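Local coordinates for protein esterase E25 (Uncultured bacterium, PDB 4Q05) that probably hydrolyses carboxylic esters as a dimeric bacterial esterase of the hormone-sensitive lipase family, in its GTSAG motif subfamily, at residues V224-A229 with G290-F295; A237-T242 with L280-Y285; G286-F291 with I313-S318. One frame throughout, in Å; residues are numbered along the deposited sequence.

Contact 1 of 3, residues V224-A229 with G290-F295; sequences VDLPGA and GFPPTF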
loop_
_atom_site.group_PDB
_atom_site.type_symbol
_atom_site.label_atom_id
_atom_site.label_comp_id
_atom_site.label_asym_id
_atom_site.label_seq_id
_atom_site.Cartn_x
_atom_site.Cartn_y
_atom_site.Cartn_z
ATOM N N VAL A 224 -6.572 -29.917 -4.930
ATOM C CA VAL A 224 -5.428 -30.356 -4.141
ATOM C C VAL A 224 -5.291 -29.476 -2.903
ATOM O O VAL A 224 -5.630 -28.295 -2.940
ATOM C CB VAL A 224 -4.141 -30.285 -4.968
ATOM C CG1 VAL A 224 -2.959 -30.777 -4.159
ATOM C CG2 VAL A 224 -4.300 -31.099 -6.244
ATOM N N ASP A 225 -4.815 -30.053 -1.804
ATOM C CA ASP A 225 -4.617 -29.301 -0.570
ATOM C C ASP A 225 -3.732 -28.070 -0.818
ATOM O O ASP A 225 -2.785 -28.128 -1.595
ATOM C CB ASP A 225 -3.992 -30.192 0.497
ATOM C CG ASP A 225 -4.987 -31.179 1.103
ATOM O OD1 ASP A 225 -6.137 -31.257 0.626
ATOM O OD2 ASP A 225 -4.609 -31.878 2.066
ATOM N N LEU A 226 -4.044 -26.962 -0.154
ATOM C CA LEU A 226 -3.333 -25.701 -0.393
ATOM C C LEU A 226 -2.343 -25.408 0.712
ATOM O O LEU A 226 -2.486 -25.905 1.822
ATOM C CB LEU A 226 -4.322 -24.545 -0.471
ATOM C CG LEU A 226 -5.467 -24.715 -1.466
ATOM C CD1 LEU A 226 -6.386 -23.500 -1.405
ATOM C CD2 LEU A 226 -4.913 -24.897 -2.858
ATOM N N PRO A 227 -1.332 -24.577 0.423
ATOM C CA PRO A 227 -0.419 -24.165 1.496
ATOM C C PRO A 227 -1.184 -23.441 2.602
ATOM O O PRO A 227 -2.268 -22.912 2.349
ATOM C CB PRO A 227 0.532 -23.182 0.792
ATOM C CG PRO A 227 0.470 -23.537 -0.638
ATOM C CD PRO A 227 -0.953 -23.996 -0.876
ATOM N N GLY A 228 -0.629 -23.424 3.809
ATOM C CA GLY A 228 -1.230 -22.704 4.914
ATOM C C GLY A 228 -1.131 -21.192 4.761
ATOM O O GLY A 228 -1.901 -20.451 5.368
ATOM N N ALA A 229 -0.182 -20.730 3.958
ATOM C CA ALA A 229 0.019 -19.290 3.764
ATOM C C ALA A 229 0.814 -19.027 2.492
ATOM O O ALA A 229 1.595 -19.877 2.059
ATOM C CB ALA A 229 0.753 -18.694 4.954
ATOM N N GLY A 290 -10.553 -18.667 -2.770
ATOM C CA GLY A 290 -9.991 -19.881 -2.213
ATOM C C GLY A 290 -8.526 -19.775 -1.851
ATOM O O GLY A 290 -7.959 -20.708 -1.287
ATOM N N PHE A 291 -7.892 -18.650 -2.166
ATOM C CA PHE A 291 -6.477 -18.503 -1.815
ATOM C C PHE A 291 -6.258 -18.598 -0.308
ATOM O O PHE A 291 -7.082 -18.147 0.481
ATOM C CB PHE A 291 -5.885 -17.195 -2.375
ATOM C CG PHE A 291 -5.201 -17.363 -3.713
ATOM C CD1 PHE A 291 -5.867 -17.952 -4.782
ATOM C CD2 PHE A 291 -3.894 -16.942 -3.896
ATOM C CE1 PHE A 291 -5.238 -18.114 -6.012
ATOM C CE2 PHE A 291 -3.262 -17.093 -5.116
ATOM C CZ PHE A 291 -3.937 -17.677 -6.184
ATOM N N PRO A 292 -5.133 -19.194 0.092
ATOM C CA PRO A 292 -4.713 -19.210 1.492
ATOM C C PRO A 292 -4.433 -17.772 1.938
ATOM O O PRO A 292 -4.321 -16.899 1.081
ATOM C CB PRO A 292 -3.379 -19.979 1.452
ATOM C CG PRO A 292 -3.278 -20.580 0.098
ATOM C CD PRO A 292 -4.098 -19.723 -0.810
ATOM N N PRO A 293 -4.301 -17.535 3.248
ATOM C CA PRO A 293 -3.903 -16.198 3.704
ATOM C C PRO A 293 -2.625 -15.778 3.011
ATOM O O PRO A 293 -1.685 -16.573 2.925
ATOM C CB PRO A 293 -3.649 -16.405 5.201
ATOM C CG PRO A 293 -4.608 -17.514 5.572
ATOM C CD PRO A 293 -4.610 -18.438 4.375
ATOM N N THR A 294 -2.593 -14.540 2.535
ATOM C CA THR A 294 -1.490 -14.055 1.722
ATOM C C THR A 294 -0.864 -12.782 2.310
ATOM O O THR A 294 -1.561 -11.884 2.787
ATOM C CB THR A 294 -1.975 -13.808 0.285
ATOM O OG1 THR A 294 -2.430 -15.047 -0.267
ATOM C CG2 THR A 294 -0.865 -13.233 -0.612
ATOM N N PHE A 295 0.461 -12.733 2.264
ATOM C CA PHE A 295 1.250 -11.633 2.795
ATOM C C PHE A 295 1.905 -10.991 1.584
ATOM O O PHE A 295 2.580 -11.681 0.804
ATOM C CB PHE A 295 2.294 -12.218 3.754
ATOM C CG PHE A 295 3.186 -11.198 4.440
ATOM C CD1 PHE A 295 4.194 -10.546 3.746
ATOM C CD2 PHE A 295 3.062 -10.965 5.802
ATOM C CE1 PHE A 295 5.028 -9.645 4.392
ATOM C CE2 PHE A 295 3.903 -10.078 6.455
ATOM C CZ PHE A 295 4.883 -9.417 5.748
#

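Contact 2 of 3, residues A237-T242 with L280-Y285; sequences ADMSKT and LVSPLY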
loop_
_atom_site.group_PDB
_atom_site.type_symbol
_atom_site.label_atom_id
_atom_site.label_comp_id
_atom_site.label_asym_id
_atom_site.label_seq_id
_atom_site.Cartn_x
_atom_site.Cartn_y
_atom_site.Cartn_z
ATOM N N ALA A 237 2.414 -10.100 -10.995
ATOM C CA ALA A 237 1.040 -10.588 -11.087
ATOM C C ALA A 237 0.362 -10.213 -12.408
ATOM O O ALA A 237 -0.478 -10.949 -12.919
ATOM C CB ALA A 237 0.220 -10.077 -9.898
ATOM N N ASP A 238 0.720 -9.057 -12.949
ATOM C CA ASP A 238 0.243 -8.644 -14.277
ATOM C C ASP A 238 1.428 -8.176 -15.093
ATOM O O ASP A 238 1.985 -7.111 -14.824
ATOM C CB ASP A 238 -0.781 -7.509 -14.153
ATOM C CG ASP A 238 -1.361 -7.082 -15.494
ATOM O OD1 ASP A 238 -0.857 -7.531 -16.554
ATOM O OD2 ASP A 238 -2.325 -6.280 -15.483
ATOM N N MET A 239 1.828 -8.973 -16.083
ATOM C CA MET A 239 3.020 -8.634 -16.860
ATOM C C MET A 239 2.722 -7.964 -18.198
ATOM O O MET A 239 3.634 -7.724 -18.976
ATOM C CB MET A 239 3.922 -9.851 -17.060
ATOM C CG MET A 239 4.361 -10.523 -15.747
ATOM S SD MET A 239 4.981 -9.354 -14.499
ATOM C CE MET A 239 6.292 -8.514 -15.400
ATOM N N SER A 240 1.452 -7.678 -18.478
ATOM C CA SER A 240 1.145 -6.720 -19.529
ATOM C C SER A 240 1.557 -5.387 -18.950
ATOM O O SER A 240 1.778 -5.285 -17.744
ATOM C CB SER A 240 -0.349 -6.714 -19.879
ATOM O OG SER A 240 -1.128 -6.240 -18.795
ATOM N N LYS A 241 1.660 -4.360 -19.782
ATOM C CA LYS A 241 2.027 -3.063 -19.263
ATOM C C LYS A 241 0.775 -2.372 -18.745
ATOM O O LYS A 241 0.359 -1.319 -19.237
ATOM C CB LYS A 241 2.763 -2.217 -20.302
ATOM C CG LYS A 241 3.621 -1.139 -19.655
ATOM C CD LYS A 241 4.388 -0.321 -20.669
ATOM C CE LYS A 241 5.163 0.799 -19.972
ATOM N NZ LYS A 241 5.880 1.652 -20.962
ATOM N N THR A 242 0.173 -2.999 -17.744
ATOM C CA THR A 242 -1.016 -2.466 -17.118
ATOM C C THR A 242 -0.693 -2.287 -15.649
ATOM O O THR A 242 -0.295 -3.240 -14.985
ATOM C CB THR A 242 -2.187 -3.442 -17.249
ATOM O OG1 THR A 242 -2.344 -3.820 -18.622
ATOM C CG2 THR A 242 -3.483 -2.811 -16.719
ATOM N N LEU A 280 -2.492 -17.460 -17.344
ATOM C CA LEU A 280 -1.338 -18.322 -17.178
ATOM C C LEU A 280 -0.061 -17.481 -17.197
ATOM O O LEU A 280 0.939 -17.853 -16.591
ATOM C CB LEU A 280 -1.314 -19.421 -18.245
ATOM C CG LEU A 280 -2.455 -20.441 -18.144
ATOM C CD1 LEU A 280 -2.434 -21.414 -19.321
ATOM C CD2 LEU A 280 -2.388 -21.195 -16.823
ATOM N N VAL A 281 -0.119 -16.339 -17.884
ATOM C CA VAL A 281 1.002 -15.403 -17.953
ATOM C C VAL A 281 0.923 -14.345 -16.845
ATOM O O VAL A 281 1.937 -13.966 -16.254
ATOM C CB VAL A 281 1.018 -14.680 -19.308
ATOM C CG1 VAL A 281 2.126 -13.646 -19.350
ATOM C CG2 VAL A 281 1.163 -15.688 -20.461
ATOM N N SER A 282 -0.288 -13.855 -16.588
ATOM C CA SER A 282 -0.506 -12.807 -15.592
ATOM C C SER A 282 -1.633 -13.269 -14.694
ATOM O O SER A 282 -2.799 -12.991 -14.966
ATOM C CB SER A 282 -0.895 -11.512 -16.288
ATOM O OG SER A 282 0.189 -11.017 -17.059
ATOM N N PRO A 283 -1.289 -14.032 -13.649
ATOM C CA PRO A 283 -2.263 -14.726 -12.803
ATOM C C PRO A 283 -3.259 -13.797 -12.090
ATOM O O PRO A 283 -4.292 -14.285 -11.631
ATOM C CB PRO A 283 -1.388 -15.450 -11.768
ATOM C CG PRO A 283 -0.047 -15.501 -12.334
ATOM C CD PRO A 283 0.103 -14.361 -13.296
ATOM N N LEU A 284 -2.949 -12.508 -11.976
ATOM C CA LEU A 284 -3.893 -11.544 -11.408
ATOM C C LEU A 284 -5.241 -11.632 -12.129
ATOM O O LEU A 284 -6.294 -11.388 -11.535
ATOM C CB LEU A 284 -3.348 -10.120 -11.537
ATOM C CG LEU A 284 -4.275 -8.994 -11.073
ATOM C CD1 LEU A 284 -4.711 -9.235 -9.615
ATOM C CD2 LEU A 284 -3.585 -7.654 -11.212
ATOM N N TYR A 285 -5.199 -11.967 -13.416
ATOM C CA TYR A 285 -6.417 -12.060 -14.220
ATOM C C TYR A 285 -7.207 -13.322 -13.952
ATOM O O TYR A 285 -8.359 -13.445 -14.375
ATOM C CB TYR A 285 -6.104 -11.928 -15.716
ATOM C CG TYR A 285 -5.671 -10.534 -16.043
ATOM C CD1 TYR A 285 -6.587 -9.498 -16.033
ATOM C CD2 TYR A 285 -4.344 -10.238 -16.303
ATOM C CE1 TYR A 285 -6.204 -8.214 -16.297
ATOM C CE2 TYR A 285 -3.944 -8.947 -16.566
ATOM C CZ TYR A 285 -4.879 -7.943 -16.563
ATOM O OH TYR A 285 -4.502 -6.654 -16.819
#

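Contact 3 of 3, residues G286-F291 with I313-S318; sequences GDLHGF and IKLRQS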
loop_
_atom_site.group_PDB
_atom_site.type_symbol
_atom_site.label_atom_id
_atom_site.label_comp_id
_atom_site.label_asym_id
_atom_site.label_seq_id
_atom_site.Cartn_x
_atom_site.Cartn_y
_atom_site.Cartn_z
ATOM N N GLY A 286 -6.592 -14.266 -13.253
ATOM C CA GLY A 286 -7.286 -15.496 -12.927
ATOM C C GLY A 286 -8.087 -15.331 -11.650
ATOM O O GLY A 286 -8.078 -14.265 -11.023
ATOM N N ASP A 287 -8.762 -16.401 -11.255
ATOM C CA ASP A 287 -9.583 -16.418 -10.054
ATOM C C ASP A 287 -8.701 -16.505 -8.817
ATOM O O ASP A 287 -7.782 -17.315 -8.769
ATOM C CB ASP A 287 -10.513 -17.631 -10.088
ATOM C CG ASP A 287 -11.701 -17.498 -9.134
ATOM O OD1 ASP A 287 -11.694 -16.609 -8.251
ATOM O OD2 ASP A 287 -12.647 -18.300 -9.278
ATOM N N LEU A 288 -8.987 -15.677 -7.815
ATOM C CA LEU A 288 -8.226 -15.699 -6.568
ATOM C C LEU A 288 -9.062 -16.179 -5.384
ATOM O O LEU A 288 -8.578 -16.227 -4.254
ATOM C CB LEU A 288 -7.639 -14.314 -6.276
ATOM C CG LEU A 288 -6.721 -13.763 -7.370
ATOM C CD1 LEU A 288 -6.071 -12.452 -6.930
ATOM C CD2 LEU A 288 -5.659 -14.780 -7.715
ATOM N N HIS A 289 -10.317 -16.544 -5.629
ATOM C CA HIS A 289 -11.113 -17.130 -4.561
ATOM C C HIS A 289 -10.466 -18.417 -4.070
ATOM O O HIS A 289 -9.904 -19.176 -4.852
ATOM C CB HIS A 289 -12.547 -17.425 -5.016
ATOM C CG HIS A 289 -13.377 -16.202 -5.253
ATOM N ND1 HIS A 289 -13.389 -15.532 -6.459
ATOM C CD2 HIS A 289 -14.238 -15.538 -4.443
ATOM C CE1 HIS A 289 -14.219 -14.507 -6.380
ATOM N NE2 HIS A 289 -14.742 -14.486 -5.167
ATOM N N GLY A 290 -10.553 -18.667 -2.770
ATOM C CA GLY A 290 -9.991 -19.881 -2.213
ATOM C C GLY A 290 -8.526 -19.775 -1.851
ATOM O O GLY A 290 -7.959 -20.708 -1.287
ATOM N N PHE A 291 -7.892 -18.650 -2.166
ATOM C CA PHE A 291 -6.477 -18.503 -1.815
ATOM C C PHE A 291 -6.258 -18.598 -0.308
ATOM O O PHE A 291 -7.082 -18.147 0.481
ATOM C CB PHE A 291 -5.885 -17.195 -2.375
ATOM C CG PHE A 291 -5.201 -17.363 -3.713
ATOM C CD1 PHE A 291 -5.867 -17.952 -4.782
ATOM C CD2 PHE A 291 -3.894 -16.942 -3.896
ATOM C CE1 PHE A 291 -5.238 -18.114 -6.012
ATOM C CE2 PHE A 291 -3.262 -17.093 -5.116
ATOM C CZ PHE A 291 -3.937 -17.677 -6.184
ATOM N N ILE A 313 -5.821 -6.234 -3.395
ATOM C CA ILE A 313 -7.212 -5.806 -3.415
ATOM C C ILE A 313 -8.065 -6.931 -3.975
ATOM O O ILE A 313 -9.119 -7.233 -3.431
ATOM C CB ILE A 313 -7.411 -4.499 -4.221
ATOM C CG1 ILE A 313 -6.803 -3.313 -3.456
ATOM C CG2 ILE A 313 -8.902 -4.228 -4.476
ATOM C CD1 ILE A 313 -7.428 -3.116 -2.032
ATOM N N LYS A 314 -7.602 -7.572 -5.046
ATOM C CA LYS A 314 -8.390 -8.658 -5.637
ATOM C C LYS A 314 -8.546 -9.811 -4.647
ATOM O O LYS A 314 -9.612 -10.422 -4.546
ATOM C CB LYS A 314 -7.798 -9.144 -6.978
ATOM C CG LYS A 314 -8.716 -10.170 -7.694
ATOM C CD LYS A 314 -8.273 -10.455 -9.129
ATOM C CE LYS A 314 -9.282 -11.370 -9.838
ATOM N NZ LYS A 314 -8.946 -11.576 -11.273
ATOM N N LEU A 315 -7.490 -10.107 -3.901
ATOM C CA LEU A 315 -7.596 -11.119 -2.847
ATOM C C LEU A 315 -8.655 -10.735 -1.818
ATOM O O LEU A 315 -9.555 -11.533 -1.508
ATOM C CB LEU A 315 -6.245 -11.338 -2.155
ATOM C CG LEU A 315 -5.154 -11.923 -3.052
ATOM C CD1 LEU A 315 -3.789 -11.690 -2.458
ATOM C CD2 LEU A 315 -5.395 -13.415 -3.265
ATOM N N ARG A 316 -8.554 -9.520 -1.280
ATOM C CA ARG A 316 -9.529 -9.072 -0.284
ATOM C C ARG A 316 -10.954 -9.139 -0.824
ATOM O O ARG A 316 -11.865 -9.588 -0.142
ATOM C CB ARG A 316 -9.216 -7.655 0.198
ATOM C CG ARG A 316 -7.872 -7.521 0.921
ATOM C CD ARG A 316 -7.768 -8.343 2.219
ATOM N NE ARG A 316 -8.686 -7.915 3.271
ATOM C CZ ARG A 316 -8.318 -7.424 4.461
ATOM N NH1 ARG A 316 -7.039 -7.282 4.781
ATOM N NH2 ARG A 316 -9.241 -7.074 5.348
ATOM N N GLN A 317 -11.133 -8.693 -2.057
ATOM C CA GLN A 317 -12.444 -8.720 -2.691
ATOM C C GLN A 317 -12.929 -10.150 -2.908
ATOM O O GLN A 317 -14.118 -10.389 -3.095
ATOM C CB GLN A 317 -12.417 -7.931 -4.006
ATOM C CG GLN A 317 -12.348 -6.425 -3.775
ATOM C CD GLN A 317 -12.157 -5.630 -5.051
ATOM O OE1 GLN A 317 -11.958 -6.189 -6.119
ATOM N NE2 GLN A 317 -12.187 -4.316 -4.936
ATOM N N SER A 318 -12.005 -11.104 -2.852
ATOM C CA SER A 318 -12.350 -12.498 -3.102
ATOM C C SER A 318 -12.426 -13.255 -1.791
ATOM O O SER A 318 -12.452 -14.487 -1.765
ATOM C CB SER A 318 -11.336 -13.147 -4.051
ATOM O OG SER A 318 -11.275 -12.428 -5.269
HETATM O O HOH W 1 -10.880 -13.475 -7.773
HETATM O O HOH W 2 -16.284 -12.300 -4.361
HETATM O O HOH W 3 -11.768 -17.047 -0.838
#

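Contact 1 of 3, residues V224-A229 with G290-F295
Ala-229 and Pro-293 bring the two backbones nearest, with 5.0 Å between their CA atoms. Residues 226-229 and 290-293 run in the same general direction, their end-to-end lines 27° apart, and they separate going back toward Leu-226 and Gly-290. At the close end, Ala-229 CA approaches Pro-293 O at 3.3 Å in a CA-H...O contact with an angle of 133° at the hydrogen. The same carbonyl lies where the backbone pairing of two parallel strands begins, for Pro-293 and Leu-230 are joined by a backbone hydrogen bond.

The remaining contacts are van der Waals, and Pro-292 is central to them. Its ring lies against Pro-227, with Pro-292 CB 3.3 Å from the carbonyl O of that residue and CG 4.2 Å from its CD. Leu-226 adds its CB, 4.1 Å from Pro-292 CG. With CG anti to the carbonyl carbon and beside the backbone N (chi1 -53°), Leu-226 sends CD1 to within 3.2 Å of Gly-290 O, a tight approach. Farther along, Pro-293 offers the CD corner of its ring to Gly-228 O at 3.5 Å. Within its own segment, Thr-294 OG1 donates to Pro-292 O at 3.0 Å, tying Pro-292 to the start of strand 294-299.

The contact thus joins two loops as they enter adjacent parallel strands, 229-235 and 294-299, of the alpha/beta hydrolase sheet. Backbone bonds continue the sheet: Gly-228 and Ala-229 to Ile-200 and Leu-202, Thr-294 to Val-321 and Asp-323. Helix 206-221 packs on Leu-226 through Leu-219 and Ile-220, and helix 342-358 presents Phe-354 to both Ala-229 and Pro-293.

Contact 2 of 3, residues A237-T242 with L280-Y285
This is a buried, largely polar contact between two loops of the alpha/beta hydrolase fold: Ala-237 to Thr-242 lie in the loop that leaves the C-terminal end of strand 229-235, and Ser-282 to Tyr-285, which include a short 3-10 turn, in the one running between helix 262-271 and strand 294-299. The backbones come within 4.4 Å at the CA atoms of Asp-238 and Ser-282. Leu-284 N donates to Ala-237 O at 3.1 Å, and beside this bond Ala-237 CB packs on Leu-284 CB at 3.9 Å.

Ser-282 OG receives Met-239 N at 2.8 Å in a nearly straight bond (164°) and itself bonds to Leu-276 O, so this hydroxyl joins its own loop to the one after strand 229-235. With its CG anti to the backbone N (chi1 -177°), Asp-238 brings its carboxylate to the hydroxyl end of Tyr-285, the carboxylate and ring planes 79° apart; Asp-238 OD2 is 2.6 Å from Tyr-285 OH, a bond of weak geometry. Asp-238 OD1 takes Ser-240 N at 3.0 Å, closing an Asx turn, and Ser-240 OG at 2.6 Å.

Arg-310 of helix 305-317 forms a salt bridge with Asp-238 OD2. Both carboxylate oxygens therefore have partners in this buried setting, and the arginine and nearby hydroxyls probably stabilise the aspartate's negative charge while fixing its rotation between the two loops.

Contact 3 of 3, residues G286-F291 with I313-S318
His-289 lies flat against Ser-318, whose CB stands 3.7 Å from the ring centroid and only 5° off its normal, a CH-pi contact over one face. Beside it, Leu-288 CD1 rests on the stem of Lys-314, 3.6 Å from CG, the two side chains crossing at about a right angle. The same methyl also meets Leu-315 CD2 at 3.8 Å, and Leu-315 CD2 in turn touches Phe-291 CD2 at 3.9 Å. The extended Lys-314 carries NZ to Gly-286 O at 2.8 Å, from above the carbonyl plane; the same NZ also bonds to Leu-284 O, its stronger polar partner.

Asp-287 OD1 positions the imidazole: His-289 ND1 donates in the ring plane to its syn lone pair at 2.7 Å, and His-289 N binds the same oxygen, an Asx turn. Ser-318 OG is anchored on Lys-314 O at 2.7 Å. Waters bridge Leu-288 N to Ser-318 OG, and Gly-290 N to Ser-318 O.

The type II turn 288-291, with Gly-290 at its third position, thereby covers the C-terminal end of helix 305-317. Helix 206-221 packs on Leu-288 and Phe-291, and Leu-315 also reaches Thr-294 and Leu-296 of strand 294-299.

How the contacts relate
The chain from Leu-280 to Phe-295 supplies one side of all three contacts. Contacts 1 and 3 share Gly-290 and Phe-291, have centres about 11 Å apart, and touch where Thr-294 CG2 meets Leu-315 CD1 at 3.8 Å. Contact 2, with its centre about 14 Å from that of contact 3, is tied to it by the hydrogen bond from Lys-314 NZ to Leu-284 O, 2.7 Å long. Contacts 1 and 2 do not touch; their nearest atoms are about 6 Å apart. The side chain of Met-239 in contact 2 lies near, without touching, a GxSxG sequence at Gly-204 to Gly-208 that is consistent with a nucleophile elbow. A bound sodium ion lies about 9 Å from the Leu-315 side chain.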